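Local coordinates for protein beta-N-acetylhexosaminidase (Arthrobacter aurescens, PDB 3RCN) that probably hydrolyses terminal non-reducing N-acetyl-D-hexosamine residues from N-acetyl-beta-D-hexosaminides, as a member of glycosyl hydrolase family 20, at residues A[78-83]-A[130-135]; A[13-18]-A[484-489]. One frame throughout, in Å; residues are numbered along the deposited sequence.

Contact 1: A[78-83]-A[130-135]; sequences EAYRLE and VSVEDK
The phenol ring of Y80 lies against D134, with D134 CB over one face, 3.3 Å from Y80 CZ. CG of Y80 sits between the backbone N and the carbonyl carbon (chi1 71°); the two side chains point the same way, ring and carboxylate planes 68° apart. Y80 OH comes within 2.7 Å of D134 OD2 in a weak hydrogen bond, and T104 OG1 is its stronger partner; D134 OD1 accepts from W483 NE1. An alanine in place of Y80 would probably open a gap over D134 CB and leave D134 OD2 and T104 without the hydroxyl between them. The backbones of 80-83 and 130-134 run antiparallel: Y80 with D134 and L82 with V132 form hydrogen-bonded pairs, L82 N to V132 O measuring 2.7 Å. The other face carries R81 beside E133, where the aliphatic stems touch (R81 CG to E133 CG, 3.4 Å) while the charged ends stay apart, R81 making a salt bridge with D72. S131 OG gives E83 OE1 a weak bond of 3.2 Å. In the mixed sheet of the N-terminal domain (glycosyl hydrolase family 20, domain 2), strand 80-84 lies between 125-134 and 88-92, and helix 95-109 covers the face of L82 and Y80.

Contact 2: A[13-18]-A[484-489]; sequences APWSFS and SNPAGR
W15 spreads its indole over N485 and makes a CH-pi contact with it: N485 CB stands 3.5 Å from the centroid of the six-membered ring of W15, only 7° off the ring normal. With CG anti to its backbone N (chi1 179°), N485 also brings its amide carbon under the ring, N485 CG to W15 CZ3 being 3.7 Å. The amide plane is turned just 10° from that of the indole, although the two side chains cross at about a right angle. P486 adds a looser apolar touch, its CD 4.4 Å from W15 CH2.

S484 is the first residue to leave helical geometry after helix 474-483, and the turn beyond it is an Asx turn: N485 OD1 accepts from A487 N at 3.1 Å, with the donor well above the amide plane. The contact joins the approach to strand 16-26, in the N-terminal domain, to the loop between helices 474-483 and 491-508 of the alpha-beta barrel part of the chain.

Among the polar contacts, the bond from S484 OG to A13 O is the direct link, 2.7 Å long and received on a carbonyl lone pair. W15 NE1 passes 3.4 Å from N485 N, but both are donors; the indole N-H is instead taken by W483 O. On the W15 side K135 makes a cation-pi contact with the indole, and E480 accepts from A13 N through OE1. A water makes weak bonds to P14 O and N485 N.

Contacts 1 and 2 lie on the same side of the chain's centre, their own centres about 11 Å apart. Three of the four segments lie on or lead into one mixed sheet, where strand 125-134 runs between strands 80-84 and 16-26; 484-489 is the loop after helix 474-483. S131 N with S18 O and S16 N with E133 O are probable hydrogen bonds. D134 is a further joint, its OD1 also accepting from W15 N. Along the chain the order is 13-18, 78-83, 130-135, 484-489, so contact 1 is nested within the loop that contact 2 closes. Contact 1 pairs two strands within the N-terminal domain's sheet, whereas contact 2 ties that domain to the C-terminal part of the catalytic domain.

Contact 1: A[78-83]-A[130-135]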
loop_
_atom_site.group_PDB
_atom_site.type_symbol
_atom_site.label_atom_id
_atom_site.label_comp_id
_atom_site.label_asym_id
_atom_site.label_seq_id
_atom_site.Cartn_x
_atom_site.Cartn_y
_atom_site.Cartn_z
ATOM N N GLU A 78 11.619 15.644 22.651
ATOM C CA GLU A 78 10.411 14.979 22.147
ATOM C C GLU A 78 9.147 15.618 22.698
ATOM O O GLU A 78 8.048 15.135 22.464
ATOM C CB GLU A 78 10.401 13.482 22.472
ATOM C CG GLU A 78 11.284 12.613 21.580
ATOM C CD GLU A 78 10.921 11.129 21.659
ATOM O OE1 GLU A 78 10.762 10.615 22.790
ATOM O OE2 GLU A 78 10.784 10.482 20.590
ATOM N N ALA A 79 9.311 16.701 23.442
ATOM C CA ALA A 79 8.199 17.358 24.116
ATOM C C ALA A 79 7.732 18.597 23.344
ATOM O O ALA A 79 8.518 19.246 22.657
ATOM C CB ALA A 79 8.587 17.731 25.558
ATOM N N TYR A 80 6.443 18.897 23.418
ATOM C CA TYR A 80 5.924 20.082 22.754
ATOM C C TYR A 80 4.807 20.739 23.553
ATOM O O TYR A 80 4.209 20.136 24.442
ATOM C CB TYR A 80 5.396 19.732 21.360
ATOM C CG TYR A 80 4.136 18.930 21.445
ATOM C CD1 TYR A 80 4.185 17.543 21.504
ATOM C CD2 TYR A 80 2.902 19.553 21.521
ATOM C CE1 TYR A 80 3.044 16.795 21.618
ATOM C CE2 TYR A 80 1.746 18.807 21.637
ATOM C CZ TYR A 80 1.828 17.427 21.675
ATOM O OH TYR A 80 0.694 16.668 21.791
ATOM N N ARG A 81 4.537 21.987 23.210
ATOM C CA ARG A 81 3.394 22.707 23.728
ATOM C C ARG A 81 2.577 23.156 22.517
ATOM O O ARG A 81 3.146 23.583 21.508
ATOM C CB ARG A 81 3.876 23.902 24.546
ATOM C CG ARG A 81 2.837 24.490 25.471
ATOM C CD ARG A 81 3.483 25.461 26.449
ATOM N NE ARG A 81 4.236 26.505 25.755
ATOM C CZ ARG A 81 5.562 26.632 25.802
ATOM N NH1 ARG A 81 6.284 25.787 26.529
ATOM N NH2 ARG A 81 6.167 27.613 25.133
ATOM N N LEU A 82 1.253 23.039 22.588
ATOM C CA LEU A 82 0.403 23.447 21.460
ATOM C C LEU A 82 -0.670 24.452 21.865
ATOM O O LEU A 82 -1.488 24.209 22.755
ATOM C CB LEU A 82 -0.204 22.228 20.752
ATOM C CG LEU A 82 -1.415 22.417 19.834
ATOM C CD1 LEU A 82 -1.235 23.585 18.902
ATOM C CD2 LEU A 82 -1.654 21.153 19.040
ATOM N N GLU A 83 -0.660 25.589 21.189
ATOM C CA GLU A 83 -1.489 26.715 21.586
ATOM C C GLU A 83 -2.356 27.211 20.433
ATOM O O GLU A 83 -1.849 27.502 19.348
ATOM C CB GLU A 83 -0.594 27.844 22.102
ATOM C CG GLU A 83 -1.352 29.027 22.646
ATOM C CD GLU A 83 -2.234 28.650 23.815
ATOM O OE1 GLU A 83 -1.812 27.788 24.625
ATOM O OE2 GLU A 83 -3.350 29.211 23.911
ATOM N N VAL A 130 -7.429 25.433 22.128
ATOM C CA VAL A 130 -6.946 24.645 23.257
ATOM C C VAL A 130 -5.510 24.993 23.620
ATOM O O VAL A 130 -4.777 25.606 22.838
ATOM C CB VAL A 130 -6.967 23.131 22.959
ATOM C CG1 VAL A 130 -8.355 22.668 22.616
ATOM C CG2 VAL A 130 -5.999 22.799 21.836
ATOM N N SER A 131 -5.117 24.585 24.819
ATOM C CA SER A 131 -3.722 24.614 25.224
ATOM C C SER A 131 -3.342 23.191 25.584
ATOM O O SER A 131 -4.004 22.559 26.414
ATOM C CB SER A 131 -3.536 25.522 26.438
ATOM O OG SER A 131 -4.342 26.682 26.334
ATOM N N VAL A 132 -2.289 22.679 24.954
ATOM C CA VAL A 132 -1.795 21.340 25.259
ATOM C C VAL A 132 -0.317 21.357 25.632
ATOM O O VAL A 132 0.484 22.036 24.997
ATOM C CB VAL A 132 -1.978 20.383 24.071
ATOM C CG1 VAL A 132 -1.605 18.955 24.475
ATOM C CG2 VAL A 132 -3.390 20.448 23.549
ATOM N N GLU A 133 0.036 20.600 26.662
ATOM C CA GLU A 133 1.438 20.392 27.016
ATOM C C GLU A 133 1.721 18.902 27.103
ATOM O O GLU A 133 1.022 18.171 27.812
ATOM C CB GLU A 133 1.783 21.092 28.330
ATOM C CG GLU A 133 1.895 22.600 28.198
ATOM C CD GLU A 133 2.011 23.305 29.534
ATOM O OE1 GLU A 133 2.423 22.650 30.518
ATOM O OE2 GLU A 133 1.684 24.514 29.597
ATOM N N ASP A 134 2.747 18.453 26.382
ATOM C CA ASP A 134 2.919 17.031 26.141
ATOM C C ASP A 134 4.378 16.575 26.081
ATOM O O ASP A 134 5.233 17.268 25.528
ATOM C CB ASP A 134 2.225 16.670 24.829
ATOM C CG ASP A 134 1.612 15.289 24.857
ATOM O OD1 ASP A 134 1.804 14.574 25.862
ATOM O OD2 ASP A 134 0.941 14.921 23.873
ATOM N N LYS A 135 4.648 15.406 26.663
ATOM C CA LYS A 135 5.935 14.729 26.552
ATOM C C LYS A 135 5.728 13.212 26.578
ATOM O O LYS A 135 4.684 12.742 27.022
ATOM C CB LYS A 135 6.894 15.176 27.663
ATOM C CG LYS A 135 6.807 14.368 28.954
ATOM C CD LYS A 135 5.579 14.710 29.787
ATOM C CE LYS A 135 5.984 15.298 31.134
ATOM N NZ LYS A 135 7.018 14.458 31.830
#

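Contact 2: A[13-18]-A[484-489]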
loop_
_atom_site.group_PDB
_atom_site.type_symbol
_atom_site.label_atom_id
_atom_site.label_comp_id
_atom_site.label_asym_id
_atom_site.label_seq_id
_atom_site.Cartn_x
_atom_site.Cartn_y
_atom_site.Cartn_z
ATOM N N ALA A 13 -3.455 10.066 24.777
ATOM C CA ALA A 13 -3.839 11.234 25.569
ATOM C C ALA A 13 -2.613 12.038 25.980
ATOM O O ALA A 13 -1.660 11.476 26.505
ATOM C CB ALA A 13 -4.607 10.795 26.808
ATOM N N PRO A 14 -2.640 13.364 25.761
ATOM C CA PRO A 14 -1.536 14.263 26.127
ATOM C C PRO A 14 -1.424 14.386 27.642
ATOM O O PRO A 14 -2.349 14.011 28.357
ATOM C CB PRO A 14 -1.961 15.616 25.540
ATOM C CG PRO A 14 -3.201 15.355 24.749
ATOM C CD PRO A 14 -3.810 14.108 25.274
ATOM N N TRP A 15 -0.305 14.899 28.135
ATOM C CA TRP A 15 -0.120 14.982 29.578
ATOM C C TRP A 15 -1.007 16.029 30.251
ATOM O O TRP A 15 -1.597 15.749 31.294
ATOM C CB TRP A 15 1.355 15.128 29.942
ATOM C CG TRP A 15 2.051 13.802 29.940
ATOM C CD1 TRP A 15 2.187 12.949 28.879
ATOM C CD2 TRP A 15 2.696 13.165 31.050
ATOM N NE1 TRP A 15 2.882 11.825 29.262
ATOM C CE2 TRP A 15 3.207 11.935 30.587
ATOM C CE3 TRP A 15 2.896 13.518 32.386
ATOM C CZ2 TRP A 15 3.900 11.057 31.413
ATOM C CZ3 TRP A 15 3.590 12.645 33.208
ATOM C CH2 TRP A 15 4.082 11.428 32.719
ATOM N N SER A 16 -1.113 17.219 29.662
ATOM C CA SER A 16 -2.100 18.206 30.126
ATOM C C SER A 16 -2.899 18.839 28.982
ATOM O O SER A 16 -2.356 19.161 27.926
ATOM C CB SER A 16 -1.448 19.290 30.992
ATOM O OG SER A 16 -0.658 20.169 30.212
ATOM N N PHE A 17 -4.199 19.007 29.200
ATOM C CA PHE A 17 -5.091 19.539 28.168
ATOM C C PHE A 17 -6.128 20.493 28.755
ATOM O O PHE A 17 -6.778 20.173 29.746
ATOM C CB PHE A 17 -5.790 18.383 27.449
ATOM C CG PHE A 17 -6.822 18.815 26.440
ATOM C CD1 PHE A 17 -8.146 19.023 26.820
ATOM C CD2 PHE A 17 -6.483 18.991 25.107
ATOM C CE1 PHE A 17 -9.117 19.411 25.884
ATOM C CE2 PHE A 17 -7.443 19.387 24.173
ATOM C CZ PHE A 17 -8.762 19.596 24.567
ATOM N N SER A 18 -6.278 21.662 28.139
ATOM C CA SER A 18 -7.337 22.606 28.505
ATOM C C SER A 18 -8.009 23.209 27.276
ATOM O O SER A 18 -7.339 23.674 26.355
ATOM C CB SER A 18 -6.785 23.734 29.375
ATOM O OG SER A 18 -7.699 24.822 29.421
ATOM N N SER A 484 1.602 8.212 27.256
ATOM C CA SER A 484 0.850 9.080 28.156
ATOM C C SER A 484 1.243 8.939 29.619
ATOM O O SER A 484 2.140 8.190 29.964
ATOM C CB SER A 484 -0.663 8.844 28.035
ATOM O OG SER A 484 -1.092 8.890 26.692
ATOM N N ASN A 485 0.526 9.674 30.459
ATOM C CA ASN A 485 0.665 9.648 31.903
ATOM C C ASN A 485 -0.136 8.487 32.512
ATOM O O ASN A 485 -1.357 8.393 32.335
ATOM C CB ASN A 485 0.203 11.007 32.461
ATOM C CG ASN A 485 0.288 11.101 33.978
ATOM O OD1 ASN A 485 0.817 10.216 34.650
ATOM N ND2 ASN A 485 -0.223 12.196 34.523
ATOM N N PRO A 486 0.553 7.594 33.243
ATOM C CA PRO A 486 -0.061 6.404 33.844
ATOM C C PRO A 486 -1.098 6.718 34.922
ATOM O O PRO A 486 -1.903 5.851 35.253
ATOM C CB PRO A 486 1.134 5.666 34.454
ATOM C CG PRO A 486 2.161 6.715 34.662
ATOM C CD PRO A 486 1.993 7.685 33.550
ATOM N N ALA A 487 -1.079 7.935 35.453
ATOM C CA ALA A 487 -1.993 8.338 36.516
ATOM C C ALA A 487 -3.435 8.429 36.032
ATOM O O ALA A 487 -4.369 8.037 36.738
ATOM C CB ALA A 487 -1.564 9.673 37.084
ATOM N N GLY A 488 -3.612 8.929 34.815
ATOM C CA GLY A 488 -4.934 9.189 34.285
ATOM C C GLY A 488 -5.556 8.000 33.568
ATOM O O GLY A 488 -6.430 8.181 32.714
ATOM N N ARG A 489 -5.125 6.786 33.916
ATOM C CA ARG A 489 -5.510 5.592 33.161
ATOM C C ARG A 489 -6.795 4.926 33.656
ATOM O O ARG A 489 -6.860 4.440 34.786
ATOM C CB ARG A 489 -4.370 4.572 33.159
ATOM C CG ARG A 489 -4.700 3.265 32.454
ATOM C CD ARG A 489 -3.644 2.922 31.413
ATOM N NE ARG A 489 -3.036 4.124 30.858
ATOM C CZ ARG A 489 -1.727 4.345 30.827
ATOM N NH1 ARG A 489 -1.261 5.475 30.313
ATOM N NH2 ARG A 489 -0.879 3.437 31.305
HETATM O O HOH W 1 -2.561 11.213 30.227
#